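PDB 6I5R: sugar ABC transporter substrate-binding protein, BlMnBP1 from Bifidobacterium animalis subsp. lactis ATCC 27673, which binds mannobiose and, as the substrate-binding protein of a sugar ABC transporter, probably hands manno-oligosaccharides to the membrane components for uptake. Local coordinates for residues F42-T47 against V77-N82; T38-M43 against S97-M102. One frame throughout, in Å; residues are numbered along the deposited sequence.

Both contacts start from strand 38-44, which lies between strands 73-79 and 100-102 in one mixed sheet. Contact 1 joins it to 73-79, the next strand along the chain after helix 59-69; contact 2 joins it to 100-102, reached later, after helix 83-93. Their centres are about 11 Å apart, they share Phe42 and Met43, and they touch directly where Gln78 meets Thr41 and Asn44 meets Met102. The spatial order thus differs from the chain order, as in the lobes of periplasmic binding proteins. Contact 2 is the buried part, whereas contact 1 runs on into the loops after the first two strands, where Asn45, Arg46, Thr47 and Ser81 belong to the glycan pocket.

Contact 1. Residues F42-T47 against V77-N82; sequences FMNNRT and VQTDSN. With BMA (beta-D-mannopyranose), chain B; BMA (beta-D-mannopyranose), chain C.
Phe42 to Asn44 and Val77 to Thr79 run parallel, their short axes 25° apart, and Gln78 brackets Met43: Gln78 N donates to Phe42 O at 2.9 Å, and Asn44 N donates to Gln78 O at 2.9 Å. On the face carrying Phe42, Asn44, Val77 and Thr79, the Asn44 amide meets both Val77 and Thr79. Its CG sits between the backbone N and the carbonyl carbon (chi1 70°). Asn44 OD1 accepts from Arg46 N at 2.8 Å, in the plane of the amide carbonyl, closing an Asx turn over Asn44 to Arg46. Asn44 ND2 lies 3.5 Å above the plane of the Phe42 ring, offset toward the rim, and also meets Val77 CG1. Alongside, pointing the same way, Thr79 places CG2 3.5 Å from Asn44 OD1, while Thr79 OG1 bonds to Asn50. Farther on, Thr47 CG2 presses on the backbone between Asp80 and Ser81, 3.5 Å from Asp80 C. On the other face, Met43 CG rests against Gln78 OE1, an oxygen hydrogen-bonded to Arg90.

The turn presents Asn45 to the sugar. One amide nitrogen serves two hydroxyls of the chain B mannose, with Asn45 ND2 2.9 Å from O2 and 3.0 Å from O6. A water joins Asn45 O, Asp80 O and O6 of the chain C mannose, tying both loops to the ligand. Arg46 lies beside O3 of the chain C mannose, its guanidinium held by salt bridges to Asp48 and Glu354.

The pairing completes a beta-alpha-beta crossover through helix 59-69, whose Trp59 and Ile63 pack on Val77; helix 83-93 sends Arg90 against Met43 from the opposite face, and strand 100-102 flanks the other edge of 38-44.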
loop_
_atom_site.group_PDB
_atom_site.type_symbol
_atom_site.label_atom_id
_atom_site.label_comp_id
_atom_site.label_asym_id
_atom_site.label_seq_id
_atom_site.Cartn_x
_atom_site.Cartn_y
_atom_site.Cartn_z
ATOM N N PHE A 42 1.102 -19.972 4.794
ATOM C CA PHE A 42 1.082 -18.512 4.874
ATOM C C PHE A 42 1.440 -17.985 3.490
ATOM O O PHE A 42 2.573 -18.152 3.049
ATOM C CB PHE A 42 2.073 -18.066 5.949
ATOM C CG PHE A 42 2.396 -16.584 5.951
ATOM C CD1 PHE A 42 1.486 -15.647 5.507
ATOM C CD2 PHE A 42 3.629 -16.138 6.436
ATOM C CE1 PHE A 42 1.798 -14.315 5.543
ATOM C CE2 PHE A 42 3.941 -14.786 6.467
ATOM C CZ PHE A 42 3.021 -13.883 6.012
ATOM N N MET A 43 0.453 -17.435 2.776
ATOM C CA MET A 43 0.677 -16.880 1.444
ATOM C C MET A 43 0.987 -15.390 1.577
ATOM O O MET A 43 0.244 -14.656 2.233
ATOM C CB MET A 43 -0.558 -17.059 0.561
ATOM C CG MET A 43 -0.972 -18.489 0.239
ATOM S SD MET A 43 -2.500 -18.413 -0.754
ATOM C CE MET A 43 -2.003 -17.365 -2.091
ATOM N N ASN A 44 2.068 -14.930 0.957
ATOM C CA ASN A 44 2.308 -13.483 0.950
ATOM C C ASN A 44 3.037 -13.071 -0.325
ATOM O O ASN A 44 3.390 -13.894 -1.172
ATOM C CB ASN A 44 3.055 -13.017 2.211
ATOM C CG ASN A 44 4.478 -13.477 2.252
ATOM O OD1 ASN A 44 5.344 -12.911 1.603
ATOM N ND2 ASN A 44 4.732 -14.512 3.020
ATOM N N ASN A 45 3.251 -11.759 -0.455
ATOM C CA ASN A 45 3.763 -11.175 -1.690
ATOM C C ASN A 45 5.275 -10.981 -1.688
ATOM O O ASN A 45 5.833 -10.552 -2.702
ATOM C CB ASN A 45 3.124 -9.815 -1.925
ATOM C CG ASN A 45 3.403 -8.855 -0.789
ATOM O OD1 ASN A 45 3.205 -9.173 0.369
ATOM N ND2 ASN A 45 3.902 -7.681 -1.128
ATOM N N ARG A 46 5.937 -11.238 -0.569
ATOM C CA ARG A 46 7.347 -10.891 -0.411
ATOM C C ARG A 46 8.215 -12.047 -0.906
ATOM O O ARG A 46 8.862 -12.767 -0.148
ATOM C CB ARG A 46 7.632 -10.522 1.042
ATOM C CG ARG A 46 6.876 -9.269 1.489
ATOM C CD ARG A 46 7.273 -8.017 0.661
ATOM N NE ARG A 46 8.707 -7.812 0.678
ATOM C CZ ARG A 46 9.340 -7.097 1.602
ATOM N NH1 ARG A 46 8.663 -6.510 2.586
ATOM N NH2 ARG A 46 10.649 -6.986 1.547
ATOM N N THR A 47 8.209 -12.210 -2.230
ATOM C CA THR A 47 9.069 -13.213 -2.849
ATOM C C THR A 47 10.524 -12.992 -2.469
ATOM O O THR A 47 11.293 -13.948 -2.298
ATOM C CB THR A 47 8.913 -13.151 -4.368
ATOM O OG1 THR A 47 9.182 -11.811 -4.816
ATOM C CG2 THR A 47 7.532 -13.518 -4.788
ATOM N N VAL A 77 5.709 -21.115 4.058
ATOM C CA VAL A 77 5.535 -19.843 3.355
ATOM C C VAL A 77 5.405 -20.117 1.869
ATOM O O VAL A 77 6.225 -20.846 1.290
ATOM C CB VAL A 77 6.704 -18.882 3.622
ATOM C CG1 VAL A 77 6.432 -17.537 2.968
ATOM C CG2 VAL A 77 6.913 -18.709 5.083
ATOM N N GLN A 78 4.418 -19.490 1.242
ATOM C CA GLN A 78 4.266 -19.488 -0.208
ATOM C C GLN A 78 4.225 -18.053 -0.722
ATOM O O GLN A 78 3.411 -17.249 -0.261
ATOM C CB GLN A 78 2.986 -20.204 -0.623
ATOM C CG GLN A 78 2.887 -21.647 -0.188
ATOM C CD GLN A 78 1.655 -22.317 -0.767
ATOM O OE1 GLN A 78 0.757 -21.648 -1.282
ATOM N NE2 GLN A 78 1.616 -23.634 -0.719
ATOM N N THR A 79 5.084 -17.743 -1.685
ATOM C CA THR A 79 5.140 -16.406 -2.252
ATOM C C THR A 79 4.985 -16.487 -3.757
ATOM O O THR A 79 5.481 -17.425 -4.389
ATOM C CB THR A 79 6.451 -15.720 -1.887
ATOM O OG1 THR A 79 7.553 -16.525 -2.327
ATOM C CG2 THR A 79 6.526 -15.521 -0.405
ATOM N N ASP A 80 4.284 -15.506 -4.318
ATOM C CA ASP A 80 4.001 -15.400 -5.743
ATOM C C ASP A 80 4.391 -14.023 -6.259
ATOM O O ASP A 80 4.094 -13.012 -5.620
ATOM C CB ASP A 80 2.512 -15.621 -5.986
ATOM C CG ASP A 80 2.159 -17.076 -6.174
ATOM O OD1 ASP A 80 2.849 -17.717 -6.993
ATOM O OD2 ASP A 80 1.192 -17.581 -5.528
ATOM N N SER A 81 5.009 -13.962 -7.445
ATOM C CA SER A 81 5.371 -12.647 -7.968
ATOM C C SER A 81 4.126 -11.874 -8.364
ATOM O O SER A 81 4.047 -10.659 -8.138
ATOM C CB SER A 81 6.303 -12.762 -9.163
ATOM O OG SER A 81 5.646 -13.480 -10.188
ATOM N N ASN A 82 3.152 -12.555 -8.957
ATOM C CA ASN A 82 1.893 -11.921 -9.337
ATOM C C ASN A 82 0.893 -12.047 -8.182
ATOM O O ASN A 82 -0.157 -12.657 -8.293
ATOM C CB ASN A 82 1.356 -12.551 -10.614
ATOM C CG ASN A 82 0.200 -11.774 -11.207
ATOM O OD1 ASN A 82 -0.121 -10.673 -10.753
ATOM N ND2 ASN A 82 -0.453 -12.352 -12.224
HETATM C C1 BMA B . 5.341 -5.337 -3.545
HETATM C C2 BMA B . 3.886 -5.346 -4.104
HETATM C C3 BMA B . 3.164 -4.158 -3.548
HETATM C C4 BMA B . 3.359 -4.036 -2.040
HETATM C C5 BMA B . 4.846 -4.023 -1.680
HETATM C C6 BMA B . 5.062 -3.981 -0.179
HETATM O O2 BMA B . 3.153 -6.465 -3.612
HETATM O O3 BMA B . 1.761 -4.182 -3.829
HETATM O O4 BMA B . 2.786 -2.822 -1.631
HETATM O O5 BMA B . 5.425 -5.241 -2.174
HETATM O O6 BMA B . 4.555 -5.176 0.437
HETATM C C1 BMA C . 9.547 -8.306 -4.298
HETATM C C2 BMA C . 9.471 -7.211 -3.204
HETATM C C3 BMA C . 8.012 -6.850 -2.956
HETATM C C4 BMA C . 7.266 -6.661 -4.251
HETATM C C5 BMA C . 7.498 -7.843 -5.203
HETATM C C6 BMA C . 6.733 -7.690 -6.494
HETATM O O1 BMA C . 10.911 -8.425 -4.541
HETATM O O2 BMA C . 10.115 -6.013 -3.743
HETATM O O3 BMA C . 7.890 -5.715 -2.170
HETATM O O4 BMA C . 5.864 -6.555 -4.001
HETATM O O5 BMA C . 8.890 -7.951 -5.455
HETATM O O6 BMA C . 6.703 -8.995 -7.084
HETATM O O HOH W 1 4.740 -10.406 -5.297
#

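Contact 2. Residues T38-M43 against S97-M102; sequences TTITFM and SWDIMM
Asp99 and Thr41 meet with their side chains at about a right angle, and the aspartate points toward strand 38-44 and bonds to its backbone. With CG anti to its own carbonyl carbon (chi1 -64°), the carboxylate lies beside the Asp99 backbone N; Asp99 OD2 is 2.7 Å from Thr41 N and accepts its N-H on the anti lone pair. In return Thr41 O is gripped twice, by Asp99 N at 2.9 Å and by Ile100 N at 3.0 Å. Both polar backbone atoms of Thr41 are therefore engaged at the point where the loop becomes strand 100-102. An alanine in place of Asp99 would probably leave Thr41 N without its acceptor, and the entry to the strand would then be held by the two backbone bonds to Thr41 O. Parallel pairing continues as Met43 N donates to Ile100 O at 2.8 Å.

Beyond this the side chains part onto two faces. On one, Met43 and Met101 lie side by side while Met43 crosses Trp98 at about a right angle, its SD 3.6 Å from Trp98 CB in a Met-aromatic contact oblique to the indole. Met101 CE sits over the centre of that ring, 3.6 Å above its plane. On the other face, Ile100 CG2 lies 3.9 Å from Phe42 CD1, and Met102 SD makes a second Met-aromatic contact at the edge of the Phe42 ring, near its plane, 3.8 Å from CE1.

This is a buried parallel pairing within the lobe's sheet. Leu91 of helix 83-93 packs against Trp98 and Met101, whereas Ser337 of helix 331-346 touches Asp99 and Ile100. Antiparallel strand 314-325 continues the sheet past 100-102, with Tyr321 and Tyr323 against Met102.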
loop_
_atom_site.group_PDB
_atom_site.type_symbol
_atom_site.label_atom_id
_atom_site.label_comp_id
_atom_site.label_asym_id
_atom_site.label_seq_id
_atom_site.Cartn_x
_atom_site.Cartn_y
_atom_site.Cartn_z
ATOM N N THR A 38 0.337 -28.552 14.504
ATOM C CA THR A 38 -0.238 -28.464 13.169
ATOM C C THR A 38 0.709 -27.685 12.265
ATOM O O THR A 38 1.745 -27.154 12.693
ATOM C CB THR A 38 -1.621 -27.817 13.209
ATOM O OG1 THR A 38 -2.227 -27.850 11.919
ATOM C CG2 THR A 38 -1.520 -26.368 13.636
ATOM N N THR A 39 0.308 -27.606 11.003
ATOM C CA THR A 39 1.012 -26.852 9.986
ATOM C C THR A 39 0.042 -25.897 9.315
ATOM O O THR A 39 -1.076 -26.278 8.966
ATOM C CB THR A 39 1.609 -27.788 8.953
ATOM O OG1 THR A 39 2.549 -28.659 9.586
ATOM C CG2 THR A 39 2.306 -26.998 7.892
ATOM N N ILE A 40 0.490 -24.666 9.123
ATOM C CA ILE A 40 -0.292 -23.648 8.441
ATOM C C ILE A 40 0.505 -23.139 7.256
ATOM O O ILE A 40 1.739 -23.098 7.282
ATOM C CB ILE A 40 -0.672 -22.512 9.408
ATOM C CG1 ILE A 40 0.572 -21.873 10.006
ATOM C CG2 ILE A 40 -1.568 -23.113 10.534
ATOM C CD1 ILE A 40 0.284 -20.633 10.891
ATOM N N THR A 41 -0.230 -22.765 6.209
ATOM C CA THR A 41 0.321 -22.253 4.966
ATOM C C THR A 41 0.040 -20.759 4.953
ATOM O O THR A 41 -1.118 -20.340 5.085
ATOM C CB THR A 41 -0.275 -22.960 3.751
ATOM O OG1 THR A 41 0.192 -24.315 3.744
ATOM C CG2 THR A 41 0.192 -22.299 2.454
ATOM N N PHE A 42 1.102 -19.972 4.794
ATOM C CA PHE A 42 1.082 -18.512 4.874
ATOM C C PHE A 42 1.440 -17.985 3.490
ATOM O O PHE A 42 2.573 -18.152 3.049
ATOM C CB PHE A 42 2.073 -18.066 5.949
ATOM C CG PHE A 42 2.396 -16.584 5.951
ATOM C CD1 PHE A 42 1.486 -15.647 5.507
ATOM C CD2 PHE A 42 3.629 -16.138 6.436
ATOM C CE1 PHE A 42 1.798 -14.315 5.543
ATOM C CE2 PHE A 42 3.941 -14.786 6.467
ATOM C CZ PHE A 42 3.021 -13.883 6.012
ATOM N N MET A 43 0.453 -17.435 2.776
ATOM C CA MET A 43 0.677 -16.880 1.444
ATOM C C MET A 43 0.987 -15.390 1.577
ATOM O O MET A 43 0.244 -14.656 2.233
ATOM C CB MET A 43 -0.558 -17.059 0.561
ATOM C CG MET A 43 -0.972 -18.489 0.239
ATOM S SD MET A 43 -2.500 -18.413 -0.754
ATOM C CE MET A 43 -2.003 -17.365 -2.091
ATOM N N SER A 97 -6.718 -24.775 1.177
ATOM C CA SER A 97 -5.327 -24.900 0.734
ATOM C C SER A 97 -4.413 -23.804 1.244
ATOM O O SER A 97 -3.243 -23.778 0.874
ATOM C CB SER A 97 -5.266 -24.877 -0.783
ATOM O OG SER A 97 -5.684 -23.615 -1.261
ATOM N N TRP A 98 -4.936 -22.851 1.992
ATOM C CA TRP A 98 -4.149 -21.773 2.569
ATOM C C TRP A 98 -4.744 -21.536 3.941
ATOM O O TRP A 98 -5.909 -21.839 4.175
ATOM C CB TRP A 98 -4.192 -20.495 1.711
ATOM C CG TRP A 98 -5.576 -19.995 1.517
ATOM C CD1 TRP A 98 -6.497 -20.444 0.606
ATOM C CD2 TRP A 98 -6.228 -18.953 2.260
ATOM N NE1 TRP A 98 -7.677 -19.747 0.744
ATOM C CE2 TRP A 98 -7.542 -18.839 1.760
ATOM C CE3 TRP A 98 -5.828 -18.116 3.297
ATOM C CZ2 TRP A 98 -8.447 -17.924 2.259
ATOM C CZ3 TRP A 98 -6.734 -17.197 3.790
ATOM C CH2 TRP A 98 -8.030 -17.112 3.268
ATOM N N ASP A 99 -3.951 -21.018 4.839
ATOM C CA ASP A 99 -4.424 -20.729 6.184
ATOM C C ASP A 99 -4.389 -19.252 6.513
ATOM O O ASP A 99 -5.324 -18.747 7.137
ATOM C CB ASP A 99 -3.572 -21.499 7.187
ATOM C CG ASP A 99 -3.731 -23.011 7.016
ATOM O OD1 ASP A 99 -4.802 -23.543 7.404
ATOM O OD2 ASP A 99 -2.811 -23.650 6.459
ATOM N N ILE A 100 -3.326 -18.573 6.110
ATOM C CA ILE A 100 -3.211 -17.121 6.175
ATOM C C ILE A 100 -2.806 -16.627 4.795
ATOM O O ILE A 100 -1.899 -17.198 4.188
ATOM C CB ILE A 100 -2.139 -16.660 7.176
ATOM C CG1 ILE A 100 -2.425 -17.116 8.586
ATOM C CG2 ILE A 100 -1.990 -15.114 7.125
ATOM C CD1 ILE A 100 -1.159 -17.126 9.405
ATOM N N MET A 101 -3.436 -15.543 4.328
ATOM C CA MET A 101 -2.934 -14.804 3.174
ATOM C C MET A 101 -2.986 -13.309 3.477
ATOM O O MET A 101 -3.647 -12.864 4.424
ATOM C CB MET A 101 -3.723 -15.085 1.884
ATOM C CG MET A 101 -5.121 -14.564 1.882
ATOM S SD MET A 101 -5.859 -14.453 0.230
ATOM C CE MET A 101 -5.829 -16.213 -0.233
ATOM N N MET A 102 -2.272 -12.528 2.669
ATOM C CA MET A 102 -2.462 -11.083 2.705
ATOM C C MET A 102 -3.708 -10.794 1.868
ATOM O O MET A 102 -3.809 -11.227 0.711
ATOM C CB MET A 102 -1.228 -10.342 2.182
ATOM C CG MET A 102 0.070 -10.808 2.795
ATOM S SD MET A 102 0.113 -11.037 4.598
ATOM C CE MET A 102 -0.001 -9.344 5.224
HETATM O O HOH W 2 -2.749 -26.002 5.907
#